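Local structure of exopolygalacturonase (Yersinia enterocolitica, 2UVF) at residues I306-Q311 / Q328-L333; T195-A200 / I216-E221; K65-Q70 / K131-D136; P38-V43 / V56-E61. The protein hydrolyses polygalacturonic acid of pectin from a chain end, as a family 28 glycoside hydrolase captured here with digalacturonic acid. All blocks are in the same frame, centred on the assembly; numbering follows the deposited sequence.

How the interactions relate
The four contacts fall into two pairs at opposite sides of the chain's centre. Interactions 1 and 2, with centres 13 Å apart, belong to the beta-helix part of the enzyme and touch directly: Asn310 ND2 lies 2.8 Å from Glu221 O, a probable hydrogen bond, while Leu307 packs on Ser220 and Glu221. Interactions 3 and 4, also 13 Å apart between centres, share the fibronectin type III domain, where Tyr69 meets Trp57 and Pro38 packs against Ala132. Centres of interactions 1 and 3 are 48 Å apart. Interaction 1 approaches the sugar site, the Arg330 side chain lying about 7 Å from a bound galacturonic acid unit.

Interaction 1 (I306-Q311 / Q328-L333); sequences ILAKNQ and QRRSSL
The first turn of helix 307-317 faces an irregular chain at 328-333, with the closest CA atoms, those of Ala308 and Arg330, 5.5 Å apart. No backbone-to-backbone hydrogen bond crosses the contact; Ile306 stands at the N-cap position, and the helical bond from Gln311 N to Leu307 O is already formed. The two hydrogen bonds across the contact both come from the Gln311 amide. Its CG is anti to the carbonyl carbon (chi1 -72°) and its chain is extended beyond CG, which carries the amide across to Ser331. OE1 accepts from Ser331 N at 2.8 Å, the donor standing above the carbonyl plane, and NE2 donates to Ser331 OG at 3.0 Å with the hydroxyl oxygen in the amide plane. Both bonds are nearly straight (164° and 166° at the hydrogen). Two bonds to one residue fix the rotation of the amide, and Gln311 CB rests 3.4 Å from Arg329 O. Around this polar pair the contacts are aliphatic: Ala308 CB meets Arg330 CD at 3.8 Å, and Leu307 CD2 comes within 4.2 Å of Ser331 CB. Arg330 sends its guanidinium to Asn379 OD1 and to the carbonyl oxygens of Tyr326, Ala353 and Asn378, and makes a cation-pi contact with Tyr326. Asn379 belongs to the sugar pocket, consistent with Arg330 positioning it as a second-shell partner. Strand 240-241 completes the surroundings: Pro241 packs on Gln311, Arg329 and Ser331, Ser331 OG is also hydrogen-bonded to Ala242 O, and 328-333 leads from helix 322-328 into strand 334-339.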
# COMPACT_ATOMS: atom_id res chain seq x y z
N ILE A 306 -18.76 15.48 -0.96
CA ILE A 306 -18.49 16.89 -1.17
C ILE A 306 -18.00 16.96 -2.63
O ILE A 306 -18.82 17.14 -3.53
CB ILE A 306 -17.47 17.47 -0.17
CG1 ILE A 306 -17.92 17.25 1.28
CG2 ILE A 306 -17.22 18.94 -0.45
CD1 ILE A 306 -16.96 17.88 2.34
N LEU A 307 -16.70 16.78 -2.88
CA LEU A 307 -16.22 16.58 -4.24
C LEU A 307 -16.89 15.39 -4.94
O LEU A 307 -17.22 15.47 -6.11
CB LEU A 307 -14.71 16.44 -4.30
CG LEU A 307 -14.17 16.21 -5.70
CD1 LEU A 307 -14.49 17.41 -6.63
CD2 LEU A 307 -12.71 15.91 -5.67
N ALA A 308 -17.11 14.30 -4.21
CA ALA A 308 -17.72 13.09 -4.76
C ALA A 308 -19.20 13.26 -5.10
O ALA A 308 -19.68 12.65 -6.07
CB ALA A 308 -17.53 11.93 -3.80
N LYS A 309 -19.93 14.04 -4.29
CA LYS A 309 -21.32 14.44 -4.56
C LYS A 309 -21.41 15.15 -5.91
O LYS A 309 -22.16 14.73 -6.79
CB LYS A 309 -21.85 15.35 -3.46
CG LYS A 309 -23.25 15.88 -3.68
CD LYS A 309 -23.62 16.85 -2.57
CE LYS A 309 -25.07 17.30 -2.64
NZ LYS A 309 -25.54 17.82 -1.29
N ASN A 310 -20.59 16.20 -6.07
CA ASN A 310 -20.59 17.10 -7.21
C ASN A 310 -20.18 16.46 -8.53
O ASN A 310 -20.76 16.75 -9.57
CB ASN A 310 -19.72 18.32 -6.91
CG ASN A 310 -20.28 19.19 -5.77
OD1 ASN A 310 -21.40 18.99 -5.31
ND2 ASN A 310 -19.49 20.16 -5.32
N GLN A 311 -19.18 15.58 -8.48
CA GLN A 311 -18.73 14.84 -9.65
C GLN A 311 -19.75 13.79 -10.12
O GLN A 311 -19.95 13.63 -11.34
CB GLN A 311 -17.35 14.22 -9.40
CG GLN A 311 -16.21 15.24 -9.37
CD GLN A 311 -14.83 14.62 -9.08
OE1 GLN A 311 -14.69 13.78 -8.18
NE2 GLN A 311 -13.82 15.06 -9.81
N GLN A 328 -16.73 5.51 -11.79
CA GLN A 328 -15.67 5.98 -12.69
C GLN A 328 -15.30 7.46 -12.60
O GLN A 328 -14.20 7.85 -12.95
CB GLN A 328 -16.01 5.61 -14.16
CG GLN A 328 -16.36 4.15 -14.43
CD GLN A 328 -15.27 3.16 -14.00
OE1 GLN A 328 -15.55 2.05 -13.63
NE2 GLN A 328 -14.03 3.58 -14.06
N ARG A 329 -16.22 8.28 -12.11
CA ARG A 329 -16.08 9.72 -12.29
C ARG A 329 -15.71 10.54 -11.04
O ARG A 329 -15.64 11.76 -11.10
CB ARG A 329 -17.34 10.30 -12.98
CG ARG A 329 -17.74 9.61 -14.30
CD ARG A 329 -16.82 9.98 -15.43
NE ARG A 329 -16.66 11.43 -15.48
CZ ARG A 329 -15.61 12.06 -15.99
NH1 ARG A 329 -14.60 11.37 -16.52
NH2 ARG A 329 -15.58 13.39 -15.98
N ARG A 330 -15.42 9.87 -9.92
CA ARG A 330 -14.86 10.57 -8.74
C ARG A 330 -13.34 10.63 -8.87
O ARG A 330 -12.73 9.65 -9.26
CB ARG A 330 -15.22 9.84 -7.45
CG ARG A 330 -16.69 9.62 -7.25
CD ARG A 330 -16.97 8.88 -5.97
NE ARG A 330 -16.99 7.43 -6.14
CZ ARG A 330 -16.53 6.56 -5.24
NH1 ARG A 330 -15.95 6.99 -4.11
NH2 ARG A 330 -16.61 5.26 -5.47
N SER A 331 -12.75 11.79 -8.56
CA SER A 331 -11.30 11.95 -8.58
C SER A 331 -10.58 11.22 -7.44
O SER A 331 -10.87 11.43 -6.26
CB SER A 331 -10.92 13.44 -8.52
OG SER A 331 -10.97 14.08 -9.80
N SER A 332 -9.63 10.36 -7.80
CA SER A 332 -8.68 9.78 -6.85
C SER A 332 -7.76 10.87 -6.31
O SER A 332 -7.71 11.99 -6.85
CB SER A 332 -7.85 8.69 -7.52
OG SER A 332 -8.65 7.55 -7.71
N LEU A 333 -7.03 10.55 -5.26
CA LEU A 333 -6.16 11.56 -4.66
C LEU A 333 -4.88 11.80 -5.48
O LEU A 333 -4.46 12.93 -5.68
CB LEU A 333 -5.84 11.19 -3.21
CG LEU A 333 -5.22 12.33 -2.40
CD1 LEU A 333 -6.09 12.70 -1.18
CD2 LEU A 333 -3.78 11.99 -2.03

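Interaction 2 (T195-A200 / I216-E221); sequences TYKSGA and ILLGSE
Two strands stacked side by side in the right-handed parallel beta-helix, 194-202 and 215-219, with strand 207-211 between them in sequence, pair here in parallel register. Thr195, Tyr196, Lys197 and Ser198 pair with Ile216, Leu217, Leu218 and Gly219, and the short strand axes approach to 4.6 Å at an angle of 32°. The ladder begins with Tyr196 N donating to Ile216 O almost along the C=O axis. Leu218 N then returns a bond to Tyr196 O, and Ser198 N reaches Leu218 O at 2.8 Å. Beyond the paired strands Ser220 N still donates to Ser198 O at 2.7 Å, though the bond is bent (134° at the hydrogen). Between these bonds Lys197 CA sits 3.2 Å from Leu218 O in a CA-H...O contact.

Such stacking of equivalent strands from coil to coil builds the walls of the pectinase solenoid, and strands 268-270 and 245-247 continue it beyond this pair. On the face bearing Thr195, Ile216 and Leu218, Thr195 CG2 crosses obliquely over Leu218 CD2 at 4.0 Å. Lys197 shares that face: its CG is anti to the backbone N, and bends at chi3 and chi4 bring NZ to Glu221 OE1 at 2.6 Å, a salt bridge. The two side chains cross at about a right angle, and NZ meets the oxygen from above the carboxylate plane. Glu221 reaches it from the crowded chi1 position (76°), with a further bend at chi2. Tyr196 and Leu217 are buried on the other face. Leu217 CD1 lies 3.7 Å from Ser198 CB, and Ile176 of helix 173-181 packs on Leu217 and Ser198.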
# COMPACT_ATOMS: atom_id res chain seq x y z
N THR A 195 -3.76 26.47 4.49
CA THR A 195 -4.71 25.67 3.74
C THR A 195 -4.94 26.26 2.35
O THR A 195 -5.63 27.28 2.20
CB THR A 195 -6.03 25.55 4.50
OG1 THR A 195 -5.77 24.94 5.76
CG2 THR A 195 -7.04 24.72 3.72
N TYR A 196 -4.37 25.59 1.34
CA TYR A 196 -4.44 25.99 -0.08
C TYR A 196 -5.37 25.09 -0.90
O TYR A 196 -4.98 23.97 -1.27
CB TYR A 196 -3.03 25.96 -0.69
CG TYR A 196 -1.99 26.72 0.10
CD1 TYR A 196 -1.62 28.02 -0.26
CD2 TYR A 196 -1.36 26.15 1.21
CE1 TYR A 196 -0.65 28.73 0.48
CE2 TYR A 196 -0.39 26.85 1.94
CZ TYR A 196 -0.04 28.13 1.57
OH TYR A 196 0.90 28.81 2.30
N LYS A 197 -6.59 25.56 -1.16
CA LYS A 197 -7.51 24.87 -2.08
C LYS A 197 -6.92 24.84 -3.49
O LYS A 197 -6.29 25.80 -3.93
CB LYS A 197 -8.90 25.53 -2.08
CG LYS A 197 -9.91 24.81 -2.97
CD LYS A 197 -11.36 25.10 -2.59
CE LYS A 197 -11.81 24.21 -1.43
NZ LYS A 197 -13.22 23.80 -1.55
N SER A 198 -7.09 23.71 -4.17
CA SER A 198 -6.52 23.54 -5.50
C SER A 198 -7.31 22.49 -6.28
O SER A 198 -7.98 21.64 -5.69
CB SER A 198 -5.04 23.15 -5.41
OG SER A 198 -4.48 22.81 -6.67
N GLY A 199 -7.25 22.59 -7.61
CA GLY A 199 -7.79 21.56 -8.50
C GLY A 199 -6.66 20.67 -8.96
O GLY A 199 -5.56 20.73 -8.41
N ALA A 200 -6.92 19.85 -9.97
CA ALA A 200 -5.90 18.95 -10.50
C ALA A 200 -4.62 19.67 -10.86
O ALA A 200 -4.65 20.71 -11.51
CB ALA A 200 -6.42 18.16 -11.70
N ILE A 216 -1.66 22.19 4.18
CA ILE A 216 -2.78 21.36 3.70
C ILE A 216 -3.11 21.70 2.26
O ILE A 216 -3.56 22.81 1.95
CB ILE A 216 -4.05 21.47 4.58
CG1 ILE A 216 -3.75 21.11 6.04
CG2 ILE A 216 -5.17 20.56 4.03
CD1 ILE A 216 -4.90 21.41 6.99
N LEU A 217 -2.85 20.74 1.38
CA LEU A 217 -3.36 20.80 0.02
C LEU A 217 -4.77 20.23 0.01
O LEU A 217 -4.98 19.00 0.10
CB LEU A 217 -2.43 20.08 -0.97
CG LEU A 217 -2.81 20.17 -2.46
CD1 LEU A 217 -2.68 21.60 -3.00
CD2 LEU A 217 -2.00 19.19 -3.29
N LEU A 218 -5.73 21.14 -0.11
CA LEU A 218 -7.15 20.83 -0.09
C LEU A 218 -7.74 20.74 -1.52
O LEU A 218 -7.62 21.66 -2.31
CB LEU A 218 -7.93 21.86 0.76
CG LEU A 218 -9.43 21.64 1.04
CD1 LEU A 218 -9.74 20.25 1.60
CD2 LEU A 218 -10.00 22.71 1.97
N GLY A 219 -8.38 19.61 -1.82
CA GLY A 219 -9.06 19.46 -3.09
C GLY A 219 -10.17 20.48 -3.25
O GLY A 219 -10.83 20.85 -2.28
N SER A 220 -10.33 20.97 -4.48
CA SER A 220 -11.50 21.77 -4.84
C SER A 220 -12.69 20.83 -4.86
O SER A 220 -12.54 19.63 -5.09
CB SER A 220 -11.31 22.43 -6.20
OG SER A 220 -12.54 22.88 -6.74
N GLU A 221 -13.87 21.34 -4.56
CA GLU A 221 -15.07 20.52 -4.65
C GLU A 221 -15.78 20.71 -6.02
O GLU A 221 -16.82 20.10 -6.27
CB GLU A 221 -16.00 20.78 -3.45
CG GLU A 221 -16.80 22.10 -3.46
CD GLU A 221 -15.97 23.35 -3.13
OE1 GLU A 221 -14.79 23.45 -3.55
OE2 GLU A 221 -16.52 24.26 -2.47

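Interaction 3 (K65-Q70 / K131-D136); sequences KIVDYQ and KAQYAD
Gln133 O is gripped by two backbone N-H groups of the opposite strand: Val67 N donates at 2.9 Å, in the plane of the carbonyl, while Asp68 N adds a weak bond at 3.4 Å. Two consecutive residues facing one partner make this a classic beta bulge, and the antiparallel register shifts by one residue between Ile66 and Asp68. Past the bulge the ladder is regular. Gln133 N donates to Asp68 O at 2.7 Å, and Gln70 and Lys131 exchange a reciprocal pair of backbone bonds; on its other side Ala135 N reaches Lys65 O.

The pairing lies between the second and third strands, 66-73 and 125-134, of the four-stranded sheet in the fibronectin type III domain, a beta-sandwich fold. Its side chains sort onto two faces. With Asp68 lie Gln70 and Gln133, whose amides are linked as Gln70 NE2 donates to Gln133 OE1 at 2.8 Å. The bond falls on a lone pair in the carbonyl plane, and the two amide planes stand 81° apart. Asp68 OD1 accepts from Tyr69 N, and its OD2 is bonded to Ser82 OG.

On the other face Tyr69 CE1 meets Ala132 CB at 3.7 Å. Ile66 turns its CG2 to the same methyl group and runs beside Tyr134, CG1 to CE1 at 3.9 Å; Lys65 O sits at the edge of that second ring, near its plane.

At the bulge, toward the Lys65 end, Val67 CG2, in the crowded position between N and the carbonyl carbon, comes 3.4 Å from Tyr134 O, and Val67 CG1 packs on Ala135 CB.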
# COMPACT_ATOMS: atom_id res chain seq x y z
N LYS A 65 16.42 -15.08 16.82
CA LYS A 65 17.56 -14.71 17.66
C LYS A 65 18.03 -13.27 17.42
O LYS A 65 18.87 -12.74 18.17
CB LYS A 65 18.70 -15.73 17.49
CG LYS A 65 18.21 -17.20 17.27
CD LYS A 65 19.28 -18.27 17.49
CE LYS A 65 19.46 -18.62 18.98
NZ LYS A 65 20.84 -19.15 19.28
N ILE A 66 17.48 -12.62 16.39
CA ILE A 66 17.84 -11.25 16.04
C ILE A 66 16.85 -10.31 16.71
O ILE A 66 15.65 -10.39 16.48
CB ILE A 66 17.83 -11.03 14.48
CG1 ILE A 66 18.65 -12.14 13.79
CG2 ILE A 66 18.36 -9.63 14.12
CD1 ILE A 66 18.33 -12.38 12.32
N VAL A 67 17.35 -9.42 17.56
CA VAL A 67 16.47 -8.52 18.31
C VAL A 67 16.55 -7.06 17.84
O VAL A 67 15.74 -6.23 18.25
CB VAL A 67 16.69 -8.62 19.86
CG1 VAL A 67 16.33 -10.00 20.37
CG2 VAL A 67 18.13 -8.25 20.26
N ASP A 68 17.49 -6.78 16.94
CA ASP A 68 17.79 -5.42 16.47
C ASP A 68 18.86 -5.44 15.38
O ASP A 68 19.41 -6.50 15.07
CB ASP A 68 18.25 -4.54 17.64
CG ASP A 68 17.70 -3.13 17.57
OD1 ASP A 68 17.36 -2.64 16.47
OD2 ASP A 68 17.62 -2.49 18.63
N TYR A 69 19.15 -4.28 14.80
CA TYR A 69 20.24 -4.09 13.84
C TYR A 69 20.97 -2.79 14.16
O TYR A 69 20.34 -1.84 14.65
CB TYR A 69 19.71 -4.01 12.40
CG TYR A 69 19.29 -5.34 11.83
CD1 TYR A 69 20.19 -6.14 11.12
CD2 TYR A 69 17.98 -5.81 12.00
CE1 TYR A 69 19.80 -7.37 10.59
CE2 TYR A 69 17.58 -7.03 11.47
CZ TYR A 69 18.49 -7.81 10.78
OH TYR A 69 18.06 -9.02 10.26
N GLN A 70 22.28 -2.75 13.91
CA GLN A 70 23.11 -1.57 14.22
C GLN A 70 23.78 -1.05 12.96
O GLN A 70 24.25 -1.84 12.14
CB GLN A 70 24.21 -1.92 15.23
CG GLN A 70 23.73 -2.39 16.59
CD GLN A 70 24.86 -2.42 17.62
OE1 GLN A 70 26.04 -2.26 17.28
NE2 GLN A 70 24.51 -2.64 18.88
N LYS A 131 24.91 -4.44 11.02
CA LYS A 131 25.05 -5.71 11.74
C LYS A 131 23.75 -6.06 12.47
O LYS A 131 23.14 -5.17 13.10
CB LYS A 131 26.17 -5.64 12.79
CG LYS A 131 27.52 -5.16 12.30
CD LYS A 131 28.57 -5.42 13.37
CE LYS A 131 29.95 -4.92 12.93
NZ LYS A 131 31.08 -5.62 13.63
N ALA A 132 23.35 -7.33 12.39
CA ALA A 132 22.33 -7.90 13.27
C ALA A 132 22.80 -7.90 14.72
O ALA A 132 23.94 -8.24 15.02
CB ALA A 132 21.99 -9.32 12.84
N GLN A 133 21.90 -7.50 15.61
CA GLN A 133 22.15 -7.55 17.04
C GLN A 133 21.32 -8.69 17.61
O GLN A 133 20.13 -8.82 17.30
CB GLN A 133 21.78 -6.22 17.71
CG GLN A 133 22.31 -6.05 19.13
CD GLN A 133 21.62 -4.92 19.87
OE1 GLN A 133 22.10 -3.79 19.87
NE2 GLN A 133 20.50 -5.22 20.50
N TYR A 134 21.95 -9.52 18.43
CA TYR A 134 21.30 -10.71 18.93
C TYR A 134 20.80 -10.51 20.36
O TYR A 134 21.20 -9.57 21.04
CB TYR A 134 22.23 -11.93 18.84
CG TYR A 134 22.63 -12.29 17.42
CD1 TYR A 134 21.72 -12.90 16.55
CD2 TYR A 134 23.91 -12.04 16.95
CE1 TYR A 134 22.08 -13.23 15.25
CE2 TYR A 134 24.28 -12.36 15.65
CZ TYR A 134 23.36 -12.96 14.81
OH TYR A 134 23.73 -13.29 13.53
N ALA A 135 19.90 -11.40 20.77
CA ALA A 135 19.31 -11.38 22.11
C ALA A 135 20.37 -11.29 23.21
O ALA A 135 20.21 -10.54 24.18
CB ALA A 135 18.42 -12.60 22.30
N ASP A 136 21.47 -12.04 23.03
CA ASP A 136 22.56 -12.17 24.02
C ASP A 136 23.62 -11.06 23.97
O ASP A 136 24.69 -11.20 24.57
CB ASP A 136 23.24 -13.54 23.85
CG ASP A 136 23.93 -13.71 22.50
OD1 ASP A 136 24.05 -12.71 21.74
OD2 ASP A 136 24.38 -14.84 22.19

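Interaction 4 (P38-V43 / V56-E61); sequences PQQLQV and VWKAPE
Val56 opens the second segment with two backbone bonds to Gln42: Val56 N donates to Gln42 O at 2.9 Å, and Gln42 N to Val56 O at 2.8 Å, an antiparallel hydrogen-bonded pair. Its CG2, in the crowded position, presses on Gln42 CG at 3.4 Å, the two side chains crossing obliquely. Gln42 is itself held by NE2 donating to Gln40 O, nearly straight at 172°, which keeps its amide along its own strand.

Trp57 follows with CG between the backbone N and the carbonyl carbon (chi1 56°). Its CE3 meets Leu41 CD1 at 3.9 Å, and its CA points its hydrogen at Gln40 O in a CA-H...O contact. The pairing then loosens: Lys58 N donates to Gln39 O in a bent bond, and a water joins Lys58 O to Gln39 N. The lysine chain runs beside that of Gln40, its CD 3.4 Å from Gln40 NE2.

Gln40 has a positive phi (67°), and around it the two strands of the hairpin 39-42/53-58 pair irregularly. The sheet face carrying Val56 and Gln42 packs on Trp425 of strand 421-427, placing this part of the fibronectin type III domain on the beta-helix. Chemically, backbone bonds join the strands, firmest between Gln42 and Val56; buried Leu41 and Trp57 add apolar packing, while exposed Gln39 and Gln40 beside Lys58, with the water, make the other end polar.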
# COMPACT_ATOMS: atom_id res chain seq x y z
N PRO A 38 24.07 -9.60 7.40
CA PRO A 38 22.89 -8.99 6.78
C PRO A 38 23.04 -8.80 5.28
O PRO A 38 24.11 -8.38 4.82
CB PRO A 38 22.78 -7.64 7.49
CG PRO A 38 23.38 -7.90 8.82
CD PRO A 38 24.54 -8.81 8.55
N GLN A 39 21.99 -9.13 4.54
CA GLN A 39 22.03 -9.09 3.08
C GLN A 39 21.35 -7.86 2.52
O GLN A 39 20.29 -7.45 3.01
CB GLN A 39 21.41 -10.35 2.47
CG GLN A 39 22.16 -11.63 2.77
CD GLN A 39 21.48 -12.88 2.22
OE1 GLN A 39 20.47 -12.79 1.48
NE2 GLN A 39 22.01 -14.05 2.59
N GLN A 40 21.99 -7.27 1.52
CA GLN A 40 21.40 -6.25 0.64
C GLN A 40 21.08 -4.91 1.30
O GLN A 40 20.00 -4.35 1.07
CB GLN A 40 20.20 -6.82 -0.13
CG GLN A 40 20.52 -8.12 -0.85
CD GLN A 40 19.35 -8.69 -1.63
OE1 GLN A 40 18.54 -7.95 -2.21
NE2 GLN A 40 19.26 -10.01 -1.66
N LEU A 41 22.02 -4.37 2.07
CA LEU A 41 21.91 -2.99 2.52
C LEU A 41 21.79 -2.16 1.26
O LEU A 41 22.45 -2.46 0.27
CB LEU A 41 23.12 -2.56 3.35
CG LEU A 41 23.20 -1.07 3.75
CD1 LEU A 41 22.06 -0.69 4.70
CD2 LEU A 41 24.55 -0.71 4.37
N GLN A 42 20.92 -1.15 1.27
CA GLN A 42 20.69 -0.34 0.07
C GLN A 42 20.01 0.97 0.42
O GLN A 42 19.43 1.11 1.49
CB GLN A 42 19.82 -1.11 -0.93
CG GLN A 42 18.40 -1.31 -0.45
CD GLN A 42 17.67 -2.39 -1.19
OE1 GLN A 42 16.85 -2.10 -2.06
NE2 GLN A 42 17.94 -3.65 -0.85
N VAL A 43 20.10 1.92 -0.49
CA VAL A 43 19.27 3.12 -0.44
C VAL A 43 18.08 2.83 -1.35
O VAL A 43 18.27 2.48 -2.52
CB VAL A 43 20.02 4.39 -0.94
CG1 VAL A 43 19.17 5.64 -0.74
CG2 VAL A 43 21.35 4.54 -0.22
N VAL A 56 17.91 0.61 3.85
CA VAL A 56 17.12 -0.59 4.13
C VAL A 56 17.94 -1.82 3.81
O VAL A 56 18.95 -1.73 3.13
CB VAL A 56 15.76 -0.64 3.35
CG1 VAL A 56 14.90 0.60 3.63
CG2 VAL A 56 15.98 -0.83 1.87
N TRP A 57 17.50 -2.97 4.31
CA TRP A 57 18.23 -4.22 4.14
C TRP A 57 17.26 -5.34 4.36
O TRP A 57 16.22 -5.13 4.98
CB TRP A 57 19.39 -4.34 5.18
CG TRP A 57 18.94 -4.22 6.60
CD1 TRP A 57 18.51 -5.23 7.42
CD2 TRP A 57 18.85 -3.01 7.38
NE1 TRP A 57 18.15 -4.72 8.66
CE2 TRP A 57 18.36 -3.37 8.66
CE3 TRP A 57 19.13 -1.66 7.12
CZ2 TRP A 57 18.15 -2.42 9.68
CZ3 TRP A 57 18.92 -0.72 8.14
CH2 TRP A 57 18.43 -1.11 9.40
N LYS A 58 17.61 -6.51 3.85
CA LYS A 58 16.89 -7.75 4.15
C LYS A 58 17.12 -8.32 5.57
O LYS A 58 18.26 -8.43 6.06
CB LYS A 58 17.20 -8.81 3.11
CG LYS A 58 16.58 -8.51 1.74
CD LYS A 58 16.84 -9.62 0.70
CE LYS A 58 16.10 -10.92 1.02
NZ LYS A 58 14.63 -10.73 1.02
N ALA A 59 16.01 -8.66 6.22
CA ALA A 59 16.02 -9.53 7.38
C ALA A 59 15.69 -10.92 6.85
O ALA A 59 14.94 -11.02 5.88
CB ALA A 59 14.96 -9.08 8.38
N PRO A 60 16.27 -11.99 7.45
CA PRO A 60 16.02 -13.35 6.99
C PRO A 60 14.65 -13.92 7.38
O PRO A 60 13.88 -13.29 8.11
CB PRO A 60 17.13 -14.16 7.67
CG PRO A 60 17.50 -13.41 8.88
CD PRO A 60 17.20 -11.95 8.61
N GLU A 61 14.36 -15.13 6.90
CA GLU A 61 13.10 -15.82 7.20
C GLU A 61 12.88 -16.03 8.70
O GLU A 61 11.76 -15.90 9.20
CB GLU A 61 13.09 -17.16 6.48
CG GLU A 61 11.78 -17.89 6.49
CD GLU A 61 11.83 -19.12 5.61
OE1 GLU A 61 12.71 -19.97 5.83
OE2 GLU A 61 10.99 -19.23 4.69
O HOH W 1 19.77 -10.80 5.92